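Local coordinates for protein endo-1,3-beta-glucanase, family GH16 (Zobellia galactanivorans, PDB 5FUI) that binds laminarin as the family 6 carbohydrate-binding module of a marine laminarinase, probably holding the enzyme on its polysaccharide, at residues Ile13-Gln25 and Glu34-Pro48. Sequence-based numbering, arbitrary orientation.
With MG (magnesium ion), chain E; APY (2-aminomethyl-pyridine), chain D; APY (2-aminomethyl-pyridine), chain C.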
loop_
_atom_site.group_PDB
_atom_site.type_symbol
_atom_site.label_atom_id
_atom_site.label_comp_id
_atom_site.label_asym_id
_atom_site.label_seq_id
_atom_site.Cartn_x
_atom_site.Cartn_y
_atom_site.Cartn_z
ATOM N N ILE A 13 1.848 1.548 8.834
ATOM C CA ILE A 13 1.294 2.796 8.245
ATOM C C ILE A 13 -0.162 2.529 7.929
ATOM O O ILE A 13 -0.480 1.685 7.072
ATOM C CB ILE A 13 1.988 3.194 6.936
ATOM C CG1 ILE A 13 3.481 3.373 7.183
ATOM C CG2 ILE A 13 1.410 4.459 6.285
ATOM C CD1 ILE A 13 4.291 3.222 5.881
ATOM N N GLU A 14 -1.101 3.239 8.595
ATOM C CA GLU A 14 -2.515 3.032 8.290
ATOM C C GLU A 14 -2.740 3.609 6.899
ATOM O O GLU A 14 -2.257 4.695 6.597
ATOM C CB GLU A 14 -3.480 3.685 9.328
ATOM C CG GLU A 14 -3.350 3.003 10.685
ATOM C CD GLU A 14 -3.828 1.484 10.608
ATOM O OE1 GLU A 14 -4.658 1.087 9.699
ATOM O OE2 GLU A 14 -3.413 0.695 11.462
ATOM N N ALA A 15 -3.375 2.864 6.013
ATOM C CA ALA A 15 -3.431 3.295 4.596
ATOM C C ALA A 15 -4.208 4.628 4.456
ATOM O O ALA A 15 -4.043 5.343 3.455
ATOM C CB ALA A 15 -4.058 2.190 3.714
ATOM N N GLU A 16 -5.179 4.861 5.393
ATOM C CA GLU A 16 -6.021 6.067 5.341
ATOM C C GLU A 16 -5.229 7.318 5.793
ATOM O O GLU A 16 -5.776 8.389 5.804
ATOM C CB GLU A 16 -7.317 5.830 6.125
ATOM C CG GLU A 16 -7.157 5.830 7.644
ATOM C CD GLU A 16 -6.836 4.457 8.224
ATOM O OE1 GLU A 16 -6.340 3.538 7.500
ATOM O OE2 GLU A 16 -7.125 4.226 9.422
ATOM N N SER A 17 -3.978 7.157 6.212
ATOM C CA SER A 17 -3.143 8.244 6.768
ATOM C C SER A 17 -2.379 9.002 5.722
ATOM O O SER A 17 -1.482 9.799 6.049
ATOM C CB SER A 17 -2.209 7.690 7.857
ATOM O OG SER A 17 -1.100 6.998 7.273
ATOM N N TYR A 18 -2.724 8.802 4.451
ATOM C CA TYR A 18 -1.973 9.482 3.382
ATOM C C TYR A 18 -2.049 11.029 3.477
ATOM O O TYR A 18 -3.057 11.552 4.017
ATOM C CB TYR A 18 -2.513 9.107 1.985
ATOM C CG TYR A 18 -4.008 9.176 1.809
ATOM C CD1 TYR A 18 -4.680 10.415 1.609
ATOM C CD2 TYR A 18 -4.750 8.012 1.779
ATOM C CE1 TYR A 18 -6.087 10.460 1.430
ATOM C CE2 TYR A 18 -6.089 8.022 1.588
ATOM C CZ TYR A 18 -6.756 9.242 1.390
ATOM O OH TYR A 18 -8.126 9.238 1.240
ATOM N N LEU A 19 -0.995 11.727 3.056
ATOM C CA LEU A 19 -1.073 13.231 3.002
ATOM C C LEU A 19 -1.722 13.639 1.717
ATOM O O LEU A 19 -2.482 14.592 1.743
ATOM C CB LEU A 19 0.310 13.828 3.149
ATOM C CG LEU A 19 0.460 15.338 3.098
ATOM C CD1 LEU A 19 -0.244 15.942 4.284
ATOM C CD2 LEU A 19 1.965 15.723 3.134
ATOM N N TYR A 20 -1.415 12.967 0.589
ATOM C CA TYR A 20 -2.049 13.326 -0.677
ATOM C C TYR A 20 -2.598 12.067 -1.269
ATOM O O TYR A 20 -2.048 11.026 -1.061
ATOM C CB TYR A 20 -1.082 13.940 -1.651
ATOM C CG TYR A 20 -0.256 15.112 -1.056
ATOM C CD1 TYR A 20 -0.809 16.363 -0.850
ATOM C CD2 TYR A 20 1.080 14.898 -0.770
ATOM C CE1 TYR A 20 -0.005 17.408 -0.341
ATOM C CE2 TYR A 20 1.899 15.866 -0.286
ATOM C CZ TYR A 20 1.371 17.119 -0.074
ATOM O OH TYR A 20 2.261 18.062 0.440
ATOM N N SER A 21 -3.620 12.235 -2.104
ATOM C CA SER A 21 -4.197 11.108 -2.832
ATOM C C SER A 21 -4.899 11.629 -4.093
ATOM O O SER A 21 -5.174 12.879 -4.261
ATOM C CB SER A 21 -5.239 10.346 -2.004
ATOM O OG SER A 21 -6.375 11.205 -1.735
ATOM N N ASN A 22 -5.212 10.693 -4.976
ATOM C CA ASN A 22 -6.034 10.970 -6.141
ATOM C C ASN A 22 -7.077 9.888 -6.237
ATOM O O ASN A 22 -6.727 8.742 -6.252
ATOM C CB ASN A 22 -5.169 10.908 -7.426
ATOM C CG ASN A 22 -5.995 11.000 -8.700
ATOM O OD1 ASN A 22 -5.876 10.153 -9.596
ATOM N ND2 ASN A 22 -6.761 12.035 -8.809
ATOM N N ASP A 23 -8.337 10.291 -6.341
ATOM C CA ASP A 23 -9.407 9.375 -6.729
ATOM C C ASP A 23 -9.530 8.133 -5.859
ATOM O O ASP A 23 -9.688 7.018 -6.351
ATOM C CB ASP A 23 -9.334 9.024 -8.243
ATOM C CG ASP A 23 -10.596 8.448 -8.798
ATOM O OD1 ASP A 23 -11.694 8.630 -8.169
ATOM O OD2 ASP A 23 -10.506 7.685 -9.808
ATOM N N VAL A 24 -9.523 8.355 -4.538
ATOM C CA VAL A 24 -9.844 7.273 -3.608
ATOM C C VAL A 24 -10.791 7.779 -2.545
ATOM O O VAL A 24 -10.994 9.016 -2.426
ATOM C CB VAL A 24 -8.567 6.719 -2.918
ATOM C CG1 VAL A 24 -7.562 6.149 -3.949
ATOM C CG2 VAL A 24 -7.924 7.737 -1.971
ATOM N N GLN A 25 -11.386 6.862 -1.763
ATOM C CA GLN A 25 -12.206 7.354 -0.670
ATOM C C GLN A 25 -11.959 6.478 0.547
ATOM O O GLN A 25 -11.663 5.311 0.461
ATOM C CB GLN A 25 -13.694 7.238 -1.002
ATOM C CG GLN A 25 -14.090 8.237 -2.100
ATOM C CD GLN A 25 -15.510 8.133 -2.508
ATOM O OE1 GLN A 25 -16.391 7.958 -1.683
ATOM N NE2 GLN A 25 -15.733 8.181 -3.800
ATOM N N GLU A 34 -10.281 2.618 9.468
ATOM C CA GLU A 34 -10.726 2.890 8.089
ATOM C C GLU A 34 -9.870 2.062 7.143
ATOM O O GLU A 34 -8.737 1.644 7.485
ATOM C CB GLU A 34 -10.707 4.446 7.696
ATOM C CG GLU A 34 -11.721 5.234 8.471
ATOM C CD GLU A 34 -11.441 6.728 8.243
ATOM O OE1 GLU A 34 -10.361 7.223 8.693
ATOM O OE2 GLU A 34 -12.252 7.363 7.566
ATOM N N ASN A 35 -10.376 1.897 5.940
ATOM C CA ASN A 35 -9.565 1.474 4.807
ATOM C C ASN A 35 -9.789 2.402 3.680
ATOM O O ASN A 35 -10.712 3.168 3.658
ATOM C CB ASN A 35 -9.877 0.003 4.393
ATOM C CG ASN A 35 -11.278 -0.224 3.883
ATOM O OD1 ASN A 35 -12.167 -0.586 4.634
ATOM N ND2 ASN A 35 -11.490 -0.057 2.606
ATOM N N VAL A 36 -8.857 2.379 2.748
ATOM C CA VAL A 36 -9.012 3.095 1.424
ATOM C C VAL A 36 -9.799 2.166 0.523
ATOM O O VAL A 36 -9.441 0.944 0.339
ATOM C CB VAL A 36 -7.625 3.451 0.839
ATOM C CG1 VAL A 36 -7.799 4.319 -0.371
ATOM C CG2 VAL A 36 -6.895 4.257 1.888
ATOM N N GLY A 37 -10.865 2.729 -0.090
ATOM C CA GLY A 37 -11.652 2.024 -1.079
ATOM C C GLY A 37 -11.935 2.914 -2.304
ATOM O O GLY A 37 -11.397 4.024 -2.398
ATOM N N TYR A 38 -12.787 2.373 -3.179
ATOM C CA TYR A 38 -13.185 3.067 -4.410
ATOM C C TYR A 38 -11.910 3.511 -5.176
ATOM O O TYR A 38 -11.773 4.626 -5.705
ATOM C CB TYR A 38 -14.097 4.284 -4.115
ATOM C CG TYR A 38 -15.340 3.835 -3.379
ATOM C CD1 TYR A 38 -16.376 3.186 -4.093
ATOM C CD2 TYR A 38 -15.378 3.837 -1.984
ATOM C CE1 TYR A 38 -17.498 2.650 -3.420
ATOM C CE2 TYR A 38 -16.511 3.387 -1.280
ATOM C CZ TYR A 38 -17.536 2.727 -2.005
ATOM O OH TYR A 38 -18.635 2.239 -1.264
ATOM N N ILE A 39 -11.003 2.541 -5.327
ATOM C CA ILE A 39 -9.732 2.737 -5.984
ATOM C C ILE A 39 -9.896 2.313 -7.449
ATOM O O ILE A 39 -10.409 1.251 -7.759
ATOM C CB ILE A 39 -8.634 1.884 -5.281
ATOM C CG1 ILE A 39 -8.600 2.188 -3.763
ATOM C CG2 ILE A 39 -7.253 2.138 -5.993
ATOM C CD1 ILE A 39 -7.362 1.544 -3.082
ATOM N N ASN A 40 -9.526 3.245 -8.312
ATOM C CA ASN A 40 -9.649 3.074 -9.747
ATOM C C ASN A 40 -8.290 2.979 -10.424
ATOM O O ASN A 40 -7.285 3.180 -9.793
ATOM C CB ASN A 40 -10.431 4.254 -10.356
ATOM C CG ASN A 40 -11.824 4.344 -9.821
ATOM O OD1 ASN A 40 -12.274 5.450 -9.497
ATOM N ND2 ASN A 40 -12.512 3.297 -9.772
ATOM N N ASN A 41 -8.264 2.687 -11.708
ATOM C CA ASN A 41 -7.001 2.805 -12.456
ATOM C C ASN A 41 -6.545 4.270 -12.269
ATOM O O ASN A 41 -7.346 5.189 -12.496
ATOM C CB ASN A 41 -7.296 2.600 -13.957
ATOM C CG ASN A 41 -7.628 1.168 -14.313
ATOM O OD1 ASN A 41 -7.929 0.362 -13.492
ATOM N ND2 ASN A 41 -7.457 0.829 -15.605
ATOM N N GLY A 42 -5.271 4.483 -11.981
ATOM C CA GLY A 42 -4.745 5.819 -11.889
ATOM C C GLY A 42 -4.955 6.545 -10.580
ATOM O O GLY A 42 -4.392 7.643 -10.337
ATOM N N SER A 43 -5.737 5.935 -9.645
ATOM C CA SER A 43 -5.749 6.391 -8.236
ATOM C C SER A 43 -4.362 6.174 -7.595
ATOM O O SER A 43 -3.604 5.321 -8.021
ATOM C CB SER A 43 -6.734 5.538 -7.470
ATOM O OG SER A 43 -8.051 5.683 -7.993
ATOM N N TRP A 44 -4.049 6.989 -6.581
ATOM C CA TRP A 44 -2.846 6.807 -5.833
ATOM C C TRP A 44 -2.911 7.433 -4.481
ATOM O O TRP A 44 -3.836 8.245 -4.189
ATOM C CB TRP A 44 -1.590 7.325 -6.601
ATOM C CG TRP A 44 -1.732 8.783 -7.075
ATOM C CD1 TRP A 44 -2.195 9.259 -8.292
ATOM C CD2 TRP A 44 -1.490 9.983 -6.244
ATOM N NE1 TRP A 44 -2.220 10.645 -8.303
ATOM C CE2 TRP A 44 -1.840 11.131 -7.056
ATOM C CE3 TRP A 44 -1.112 10.191 -4.883
ATOM C CZ2 TRP A 44 -1.764 12.408 -6.573
ATOM C CZ3 TRP A 44 -0.982 11.539 -4.433
ATOM C CH2 TRP A 44 -1.297 12.591 -5.277
ATOM N N MET A 45 -1.935 7.093 -3.640
ATOM C CA MET A 45 -1.847 7.669 -2.292
ATOM C C MET A 45 -0.391 7.906 -2.004
ATOM O O MET A 45 0.456 7.074 -2.385
ATOM C CB MET A 45 -2.420 6.730 -1.254
ATOM C CG MET A 45 -3.886 6.386 -1.412
ATOM S SD MET A 45 -4.162 4.904 -2.528
ATOM C CE MET A 45 -3.788 3.617 -1.411
ATOM N N SER A 46 -0.076 8.937 -1.247
ATOM C CA SER A 46 1.317 9.255 -0.939
ATOM C C SER A 46 1.470 9.488 0.582
ATOM O O SER A 46 0.705 10.250 1.160
ATOM C CB SER A 46 1.709 10.525 -1.724
ATOM O OG SER A 46 3.001 11.001 -1.504
ATOM N N TYR A 47 2.524 8.909 1.162
ATOM C CA TYR A 47 2.787 8.937 2.628
ATOM C C TYR A 47 4.183 9.535 2.863
ATOM O O TYR A 47 5.194 8.923 2.571
ATOM C CB TYR A 47 2.764 7.483 3.133
ATOM C CG TYR A 47 1.487 6.749 2.806
ATOM C CD1 TYR A 47 1.326 6.065 1.568
ATOM C CD2 TYR A 47 0.372 6.772 3.715
ATOM C CE1 TYR A 47 0.134 5.388 1.273
ATOM C CE2 TYR A 47 -0.819 6.094 3.404
ATOM C CZ TYR A 47 -0.951 5.449 2.142
ATOM O OH TYR A 47 -2.072 4.794 1.771
ATOM N N PRO A 48 4.264 10.777 3.361
ATOM C CA PRO A 48 5.587 11.393 3.587
ATOM C C PRO A 48 6.276 10.842 4.871
ATOM O O PRO A 48 5.644 10.320 5.809
ATOM C CB PRO A 48 5.258 12.871 3.742
ATOM C CG PRO A 48 3.966 12.819 4.481
ATOM C CD PRO A 48 3.192 11.754 3.653
HETATM MG MG MG E . -6.591 1.222 8.060
HETATM N N APY D . -17.542 -1.238 -7.454
HETATM C CM APY D . -16.952 -0.398 -6.366
HETATM C C2 APY D . -15.612 0.221 -6.767
HETATM C C3 APY D . -15.588 1.577 -7.266
HETATM C C4 APY D . -14.351 2.175 -7.626
HETATM C C5 APY D . -13.223 1.279 -7.476
HETATM C C6 APY D . -13.254 -0.026 -7.033
HETATM N N1 APY D . -14.447 -0.560 -6.657
HETATM N N APY C . 4.293 7.974 -6.248
HETATM C CM APY C . 2.885 7.728 -6.000
HETATM C C2 APY C . 2.526 9.137 -6.443
HETATM C C3 APY C . 2.077 9.328 -7.727
HETATM C C4 APY C . 1.807 10.629 -8.218
HETATM C C5 APY C . 2.103 11.733 -7.399
HETATM C C6 APY C . 2.569 11.537 -6.108
HETATM N N1 APY C . 2.819 10.249 -5.678
HETATM O O HOH W 1 -8.936 5.932 10.772
HETATM O O HOH W 2 -7.202 1.545 10.295
HETATM O O HOH W 3 -8.393 7.557 -11.455
HETATM O O HOH W 4 -12.900 7.042 -6.160
#
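W44 holds its CG between its backbone N and carbonyl carbon (chi1 53°), a turn that lays the indole back over strand 20-22, where N22 CB sits against one face, 3.1 Å from W44 NE1. Y47 swings its CG anti to the carbonyl carbon (chi1 -56°), sending the phenol under the turn after strand 13-14. There Y47 OH donates to A15 O at 2.6 Å, in the carbonyl plane and on a lone pair, while Y18 CB packs over the ring face as a CH-pi contact. Along this edge strand 20-22 pairs antiparallel with strand 44-48: N22 N bonds to W44 O (2.9 Å), and S46 O takes L19 N and, weakly, Y20 N, the mark of a classic beta bulge. Y18 CD2 rests on M45 CG at 3.7 Å, and V24 fills in between V36 CG1 and M45 SD. Farther along, S43 OG reaches D23 O at 2.7 Å from above the carbonyl plane, and also accepts from N40 N, which ties the type II turn to 13-25. At the other end E16 OE1 (2.4 Å) and E34 O (2.3 Å) bind the magnesium ion together with E14 OE1, a water and N126; a second water bridges the carboxylates of E16 and E34. The opposite indole face carries an aminomethyl-pyridine, near Y117. A leucine in place of W44 would probably leave that ligand without the broad ring it lies over and N22 CB without a ring to rest on. The chemistry thus divides: the metal joins the turn after strand 10-14 to the start of strand 34-37 and to strand 124-131, while a strand-backed aromatic face is consistent with the sugar-stacking platforms of CBM6 modules.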